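PDB 1T0F: transposon Tn7 transposition protein TnsA from Escherichia coli, which cuts the 5' DNA strands at the ends of Tn7 as the restriction enzyme-like subunit of the transposase it forms with TnsB. Local coordinates for residues K54-H60 with V79-Q85; L71-W75 with K245-Y249. All coordinates share one frame; numbering follows the deposited sequence.

Interaction 1 of 2, residues K54-H60 with V79-Q85; sequences KTGRVHH and VLDIREQ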
loop_
_atom_site.group_PDB
_atom_site.type_symbol
_atom_site.label_atom_id
_atom_site.label_comp_id
_atom_site.label_asym_id
_atom_site.label_seq_id
_atom_site.Cartn_x
_atom_site.Cartn_y
_atom_site.Cartn_z
ATOM N N LYS A 54 -2.164 -1.360 -13.434
ATOM C CA LYS A 54 -0.782 -1.019 -13.753
ATOM C C LYS A 54 0.176 -2.199 -13.836
ATOM O O LYS A 54 1.034 -2.238 -14.713
ATOM C CB LYS A 54 -0.241 -0.000 -12.748
ATOM C CG LYS A 54 -0.904 1.369 -12.876
ATOM C CD LYS A 54 -0.356 2.358 -11.876
ATOM C CE LYS A 54 -0.948 3.742 -12.105
ATOM N NZ LYS A 54 -0.548 4.317 -13.425
ATOM N N THR A 55 0.023 -3.170 -12.940
ATOM C CA THR A 55 0.927 -4.315 -12.932
ATOM C C THR A 55 0.308 -5.579 -13.510
ATOM O O THR A 55 1.026 -6.492 -13.909
ATOM C CB THR A 55 1.388 -4.648 -11.502
ATOM O OG1 THR A 55 0.268 -5.132 -10.752
ATOM C CG2 THR A 55 1.957 -3.405 -10.813
ATOM N N GLY A 56 -1.017 -5.633 -13.542
ATOM C CA GLY A 56 -1.693 -6.818 -14.038
ATOM C C GLY A 56 -1.713 -7.922 -12.987
ATOM O O GLY A 56 -2.188 -9.025 -13.256
ATOM N N ARG A 57 -1.200 -7.620 -11.790
ATOM C CA ARG A 57 -1.141 -8.582 -10.682
ATOM C C ARG A 57 -2.210 -8.356 -9.630
ATOM O O ARG A 57 -2.833 -7.289 -9.566
ATOM C CB ARG A 57 0.190 -8.485 -9.922
ATOM C CG ARG A 57 1.454 -8.849 -10.668
ATOM C CD ARG A 57 2.637 -9.024 -9.686
ATOM N NE ARG A 57 3.068 -7.778 -9.042
ATOM C CZ ARG A 57 2.799 -7.432 -7.783
ATOM N NH1 ARG A 57 2.089 -8.231 -6.996
ATOM N NH2 ARG A 57 3.247 -6.276 -7.307
ATOM N N VAL A 58 -2.402 -9.374 -8.791
ATOM C CA VAL A 58 -3.313 -9.270 -7.661
ATOM C C VAL A 58 -2.318 -8.998 -6.529
ATOM O O VAL A 58 -1.477 -9.848 -6.212
ATOM C CB VAL A 58 -4.067 -10.586 -7.367
ATOM C CG1 VAL A 58 -4.726 -10.504 -5.989
ATOM C CG2 VAL A 58 -5.134 -10.823 -8.431
ATOM N N HIS A 59 -2.395 -7.807 -5.942
ATOM C CA HIS A 59 -1.472 -7.425 -4.883
ATOM C C HIS A 59 -1.899 -7.899 -3.505
ATOM O O HIS A 59 -3.076 -8.151 -3.257
ATOM C CB HIS A 59 -1.305 -5.905 -4.858
ATOM C CG HIS A 59 -0.680 -5.348 -6.098
ATOM N ND1 HIS A 59 0.587 -4.807 -6.116
ATOM C CD2 HIS A 59 -1.142 -5.270 -7.368
ATOM C CE1 HIS A 59 0.879 -4.416 -7.345
ATOM N NE2 HIS A 59 -0.154 -4.686 -8.123
ATOM N N HIS A 60 -0.916 -7.992 -2.615
ATOM C CA HIS A 60 -1.119 -8.420 -1.233
ATOM C C HIS A 60 -0.891 -7.265 -0.285
ATOM O O HIS A 60 0.243 -6.833 -0.094
ATOM C CB HIS A 60 -0.137 -9.531 -0.880
ATOM C CG HIS A 60 -0.459 -10.841 -1.519
ATOM N ND1 HIS A 60 -1.104 -11.855 -0.846
ATOM C CD2 HIS A 60 -0.251 -11.294 -2.777
ATOM C CE1 HIS A 60 -1.278 -12.880 -1.662
ATOM N NE2 HIS A 60 -0.770 -12.565 -2.840
ATOM N N VAL A 79 2.667 6.429 -12.203
ATOM C CA VAL A 79 3.177 5.198 -11.600
ATOM C C VAL A 79 3.256 4.086 -12.635
ATOM O O VAL A 79 2.280 3.790 -13.339
ATOM C CB VAL A 79 2.299 4.755 -10.406
ATOM C CG1 VAL A 79 2.695 3.359 -9.933
ATOM C CG2 VAL A 79 2.467 5.750 -9.266
ATOM N N LEU A 80 4.434 3.477 -12.734
ATOM C CA LEU A 80 4.673 2.399 -13.686
ATOM C C LEU A 80 4.599 1.026 -13.022
ATOM O O LEU A 80 4.028 0.083 -13.578
ATOM C CB LEU A 80 6.049 2.573 -14.328
ATOM C CG LEU A 80 6.460 1.563 -15.397
ATOM C CD1 LEU A 80 5.519 1.647 -16.598
ATOM C CD2 LEU A 80 7.891 1.856 -15.825
ATOM N N ASP A 81 5.190 0.911 -11.837
ATOM C CA ASP A 81 5.181 -0.359 -11.118
ATOM C C ASP A 81 5.012 -0.114 -9.623
ATOM O O ASP A 81 5.411 0.927 -9.102
ATOM C CB ASP A 81 6.485 -1.128 -11.376
ATOM C CG ASP A 81 6.401 -2.598 -10.957
ATOM O OD1 ASP A 81 5.293 -3.070 -10.610
ATOM O OD2 ASP A 81 7.445 -3.291 -10.990
ATOM N N ILE A 82 4.388 -1.075 -8.955
ATOM C CA ILE A 82 4.170 -1.015 -7.515
ATOM C C ILE A 82 4.592 -2.382 -6.996
ATOM O O ILE A 82 3.968 -3.391 -7.325
ATOM C CB ILE A 82 2.683 -0.792 -7.166
ATOM C CG1 ILE A 82 2.236 0.602 -7.628
ATOM C CG2 ILE A 82 2.474 -0.936 -5.649
ATOM C CD1 ILE A 82 0.726 0.821 -7.533
ATOM N N ARG A 83 5.666 -2.410 -6.215
ATOM C CA ARG A 83 6.163 -3.656 -5.647
ATOM C C ARG A 83 5.978 -3.631 -4.130
ATOM O O ARG A 83 6.772 -3.038 -3.409
ATOM C CB ARG A 83 7.636 -3.844 -6.030
ATOM C CG ARG A 83 7.821 -4.335 -7.487
ATOM C CD ARG A 83 9.291 -4.440 -7.905
ATOM N NE ARG A 83 9.924 -3.134 -8.111
ATOM C CZ ARG A 83 11.238 -2.943 -8.211
ATOM N NH1 ARG A 83 12.068 -3.970 -8.118
ATOM N NH2 ARG A 83 11.728 -1.731 -8.427
ATOM N N GLU A 84 4.915 -4.279 -3.666
ATOM C CA GLU A 84 4.578 -4.313 -2.241
ATOM C C GLU A 84 5.376 -5.357 -1.469
ATOM O O GLU A 84 5.841 -6.346 -2.042
ATOM C CB GLU A 84 3.077 -4.578 -2.049
ATOM C CG GLU A 84 2.615 -6.030 -2.269
ATOM C CD GLU A 84 2.319 -6.379 -3.730
ATOM O OE1 GLU A 84 2.776 -5.659 -4.644
ATOM O OE2 GLU A 84 1.633 -7.399 -3.963
ATOM N N GLN A 85 5.520 -5.123 -0.166
ATOM C CA GLN A 85 6.247 -6.031 0.726
ATOM C C GLN A 85 7.607 -6.363 0.106
ATOM O O GLN A 85 7.951 -7.536 -0.097
ATOM C CB GLN A 85 5.442 -7.322 0.941
ATOM C CG GLN A 85 3.915 -7.185 1.009
ATOM C CD GLN A 85 3.414 -6.194 2.059
ATOM O OE1 GLN A 85 4.088 -5.923 3.059
ATOM N NE2 GLN A 85 2.208 -5.665 1.840
HETATM O O HOH W 1 2.448 -0.225 -15.770
HETATM O O HOH W 2 4.927 -5.541 -9.683
#
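The guanidinium of Arg57 meets the carboxylate of Glu84 end-on at its edge, with the imidazole of His59 against one guanidinium face; water 2 and Ile82 O also lie at the guanidinium edge. In return, one face of the His59 ring carries Arg57 CZ, offset toward the rim, and its edge meets Ile82 O and Thr55 CG2. The contact joins an antiparallel hairpin, strands 48-51 and 58-61, to strand 79-87, at one edge of the mixed sheet within this chain, in the PD-(D/E)XK-type nuclease domain. Strands 58-60 and 79-84 run at 40° to each other with axes 7.8 Å apart, and no backbone-to-backbone hydrogen bond pairs them; side chains and a water make the links.

Glu84 is the hub. Its chain bends at chi2 (-85°), turning the carboxylate to face the Arg57 guanidinium, nearly coplanar with it. Arg57 NH1 reaches OE2 at 3.2 Å and Arg57 NH2 reaches OE1 at 2.8 Å, both on the syn side and both nearly straight (175°). Each oxygen takes a second donor from above the carboxylate plane: His59 ND1 to Glu84 OE1 at 2.8 Å, and the backbone N of His60 to Glu84 OE2. Four bonds thus fix the rotation of this buried carboxylate and would favour its ionised form. The other ring nitrogen, His59 NE2, shares a 2.7 Å hydrogen bond with Thr55 OG1, which also accepts from Arg57 N in an ST turn.

Beyond this cluster, Gln85 NE2 donates to His60 O at 3.0 Å and also to the active-site Glu66. Water 1 bridges Lys54 O and Leu80 O beside the classic bulge where Leu80 and Asp81 face Asp121. At the far end, Lys54 NZ bonds to a lone pair of Val79 O at 2.9 Å.

Interaction 2 of 2, residues L71-W75 with K245-Y249; sequences LSLEW and KFNIY
Trp75 leans against residues 245-249 along its whole length. Its CB packs on Ile248 CD1 at 4.0 Å, and with CG anti to the backbone N (chi1 176°) the indole is carried alongside the loop. CD1 then lies 4.0 Å from Ile248 CG1 and near Phe246 O, which sits at the indole edge. NE1 makes a weak, bent hydrogen bond to Asn247 OD1 at 3.3 Å. The same oxygen accepts from Tyr249 N, closing an Asx turn beside the indole. The six-membered ring at the tip receives the edge of Tyr249 in a T-shaped stack, centroids 4.6 Å apart and planes at 68°, with Tyr249 CE2 3.4 Å from Trp75 CE3.

Ile248 CD1 packs against the helix backbone, on Leu71 O and Ser72 CA. Water 3 links Ser72 OG to Tyr249 OH, while Ser72 OG is also bonded to Ala68 O one helical turn back. On the other flank Lys245 NZ donates to Glu74 O at 2.9 Å and forms a salt bridge with Glu74 OE2 at 2.7 Å, on the anti side but tilted out of the carboxylate plane.

The C-terminal end of helix 64-75 is thereby joined to the loop after strand 244-245, next to helix 173-183, on which Leu71, Phe246 and Tyr249 also pack.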
loop_
_atom_site.group_PDB
_atom_site.type_symbol
_atom_site.label_atom_id
_atom_site.label_comp_id
_atom_site.label_asym_id
_atom_site.label_seq_id
_atom_site.Cartn_x
_atom_site.Cartn_y
_atom_site.Cartn_z
ATOM N N LEU A 71 -4.354 2.157 -3.274
ATOM C CA LEU A 71 -5.363 2.791 -4.126
ATOM C C LEU A 71 -4.908 4.179 -4.583
ATOM O O LEU A 71 -5.156 4.584 -5.724
ATOM C CB LEU A 71 -6.699 2.883 -3.384
ATOM C CG LEU A 71 -7.379 1.548 -3.057
ATOM C CD1 LEU A 71 -8.573 1.780 -2.133
ATOM C CD2 LEU A 71 -7.822 0.870 -4.344
ATOM N N SER A 72 -4.239 4.907 -3.697
ATOM C CA SER A 72 -3.736 6.238 -4.035
ATOM C C SER A 72 -2.639 6.145 -5.099
ATOM O O SER A 72 -2.573 6.981 -6.006
ATOM C CB SER A 72 -3.192 6.941 -2.783
ATOM O OG SER A 72 -4.186 7.034 -1.771
ATOM N N LEU A 73 -1.769 5.138 -4.988
ATOM C CA LEU A 73 -0.689 4.954 -5.962
ATOM C C LEU A 73 -1.220 4.526 -7.327
ATOM O O LEU A 73 -0.776 5.031 -8.360
ATOM C CB LEU A 73 0.308 3.897 -5.468
ATOM C CG LEU A 73 1.161 4.242 -4.245
ATOM C CD1 LEU A 73 1.889 2.985 -3.771
ATOM C CD2 LEU A 73 2.156 5.348 -4.599
ATOM N N GLU A 74 -2.163 3.587 -7.320
ATOM C CA GLU A 74 -2.773 3.058 -8.546
ATOM C C GLU A 74 -3.547 4.146 -9.295
ATOM O O GLU A 74 -3.767 4.050 -10.500
ATOM C CB GLU A 74 -3.699 1.891 -8.182
ATOM C CG GLU A 74 -4.429 1.213 -9.336
ATOM C CD GLU A 74 -3.544 0.304 -10.188
ATOM O OE1 GLU A 74 -2.518 -0.214 -9.685
ATOM O OE2 GLU A 74 -3.896 0.087 -11.365
ATOM N N TRP A 75 -3.952 5.185 -8.575
ATOM C CA TRP A 75 -4.681 6.298 -9.182
ATOM C C TRP A 75 -3.754 7.216 -9.996
ATOM O O TRP A 75 -4.170 7.785 -11.005
ATOM C CB TRP A 75 -5.363 7.122 -8.089
ATOM C CG TRP A 75 -6.056 8.354 -8.599
ATOM C CD1 TRP A 75 -7.313 8.431 -9.130
ATOM C CD2 TRP A 75 -5.514 9.678 -8.653
ATOM N NE1 TRP A 75 -7.589 9.726 -9.509
ATOM C CE2 TRP A 75 -6.500 10.511 -9.230
ATOM C CE3 TRP A 75 -4.289 10.241 -8.275
ATOM C CZ2 TRP A 75 -6.299 11.879 -9.435
ATOM C CZ3 TRP A 75 -4.087 11.605 -8.478
ATOM C CH2 TRP A 75 -5.090 12.408 -9.053
ATOM N N LYS A 245 -11.421 0.931 -11.413
ATOM C CA LYS A 245 -10.810 1.967 -10.596
ATOM C C LYS A 245 -11.526 3.269 -10.956
ATOM O O LYS A 245 -12.090 3.395 -12.047
ATOM C CB LYS A 245 -9.302 2.065 -10.840
ATOM C CG LYS A 245 -8.891 2.179 -12.279
ATOM C CD LYS A 245 -7.449 1.704 -12.479
ATOM C CE LYS A 245 -6.423 2.734 -12.052
ATOM N NZ LYS A 245 -5.031 2.297 -12.420
ATOM N N PHE A 246 -11.528 4.223 -10.036
ATOM C CA PHE A 246 -12.226 5.479 -10.281
ATOM C C PHE A 246 -11.471 6.662 -9.694
ATOM O O PHE A 246 -10.365 6.506 -9.187
ATOM C CB PHE A 246 -13.627 5.412 -9.672
ATOM C CG PHE A 246 -13.634 5.267 -8.168
ATOM C CD1 PHE A 246 -13.288 4.060 -7.565
ATOM C CD2 PHE A 246 -13.997 6.341 -7.356
ATOM C CE1 PHE A 246 -13.306 3.923 -6.167
ATOM C CE2 PHE A 246 -14.020 6.217 -5.967
ATOM C CZ PHE A 246 -13.673 5.003 -5.367
ATOM N N ASN A 247 -12.061 7.851 -9.775
ATOM C CA ASN A 247 -11.410 9.029 -9.215
ATOM C C ASN A 247 -11.650 9.005 -7.708
ATOM O O ASN A 247 -12.638 9.558 -7.214
ATOM C CB ASN A 247 -11.990 10.315 -9.821
ATOM C CG ASN A 247 -11.247 11.553 -9.358
ATOM O OD1 ASN A 247 -10.298 11.459 -8.582
ATOM N ND2 ASN A 247 -11.674 12.723 -9.832
ATOM N N ILE A 248 -10.738 8.355 -6.988
ATOM C CA ILE A 248 -10.837 8.208 -5.540
ATOM C C ILE A 248 -10.764 9.522 -4.774
ATOM O O ILE A 248 -11.107 9.573 -3.592
ATOM C CB ILE A 248 -9.726 7.273 -5.000
ATOM C CG1 ILE A 248 -8.347 7.881 -5.268
ATOM C CG2 ILE A 248 -9.817 5.926 -5.680
ATOM C CD1 ILE A 248 -7.217 7.200 -4.502
ATOM N N TYR A 249 -10.314 10.577 -5.441
ATOM C CA TYR A 249 -10.212 11.878 -4.796
ATOM C C TYR A 249 -11.539 12.622 -4.840
ATOM O O TYR A 249 -11.660 13.741 -4.355
ATOM C CB TYR A 249 -9.089 12.689 -5.440
ATOM C CG TYR A 249 -7.731 12.223 -4.962
ATOM C CD1 TYR A 249 -7.261 12.573 -3.697
ATOM C CD2 TYR A 249 -6.950 11.371 -5.742
ATOM C CE1 TYR A 249 -6.041 12.080 -3.215
ATOM C CE2 TYR A 249 -5.739 10.874 -5.272
ATOM C CZ TYR A 249 -5.291 11.232 -4.012
ATOM O OH TYR A 249 -4.087 10.743 -3.555
HETATM O O HOH W 3 -4.274 9.612 -0.595
#

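How the interactions relate
Interactions 1 and 2, their centres about 13 Å apart, share helix 64-75, which follows strand 58-61 and leads into strand 79-87. Glu74 OE2 lies 3.1 Å from Lys54 N, a probable hydrogen bond that ties the hairpin turn of interaction 1 to the carboxylate held in interaction 2. Leu73 faces the sheet instead: Leu73 CB lies 3.7 Å from Ile82 CD1, and the backbone Leu73 O is 3.4 Å from Val79 CG2. The active site lies toward the end of interaction 1 where the side chain of Gln85 comes within about 7 Å of the bound magnesium ion. The side chain of Leu71 in interaction 2 lies about 9 Å from that of Glu66.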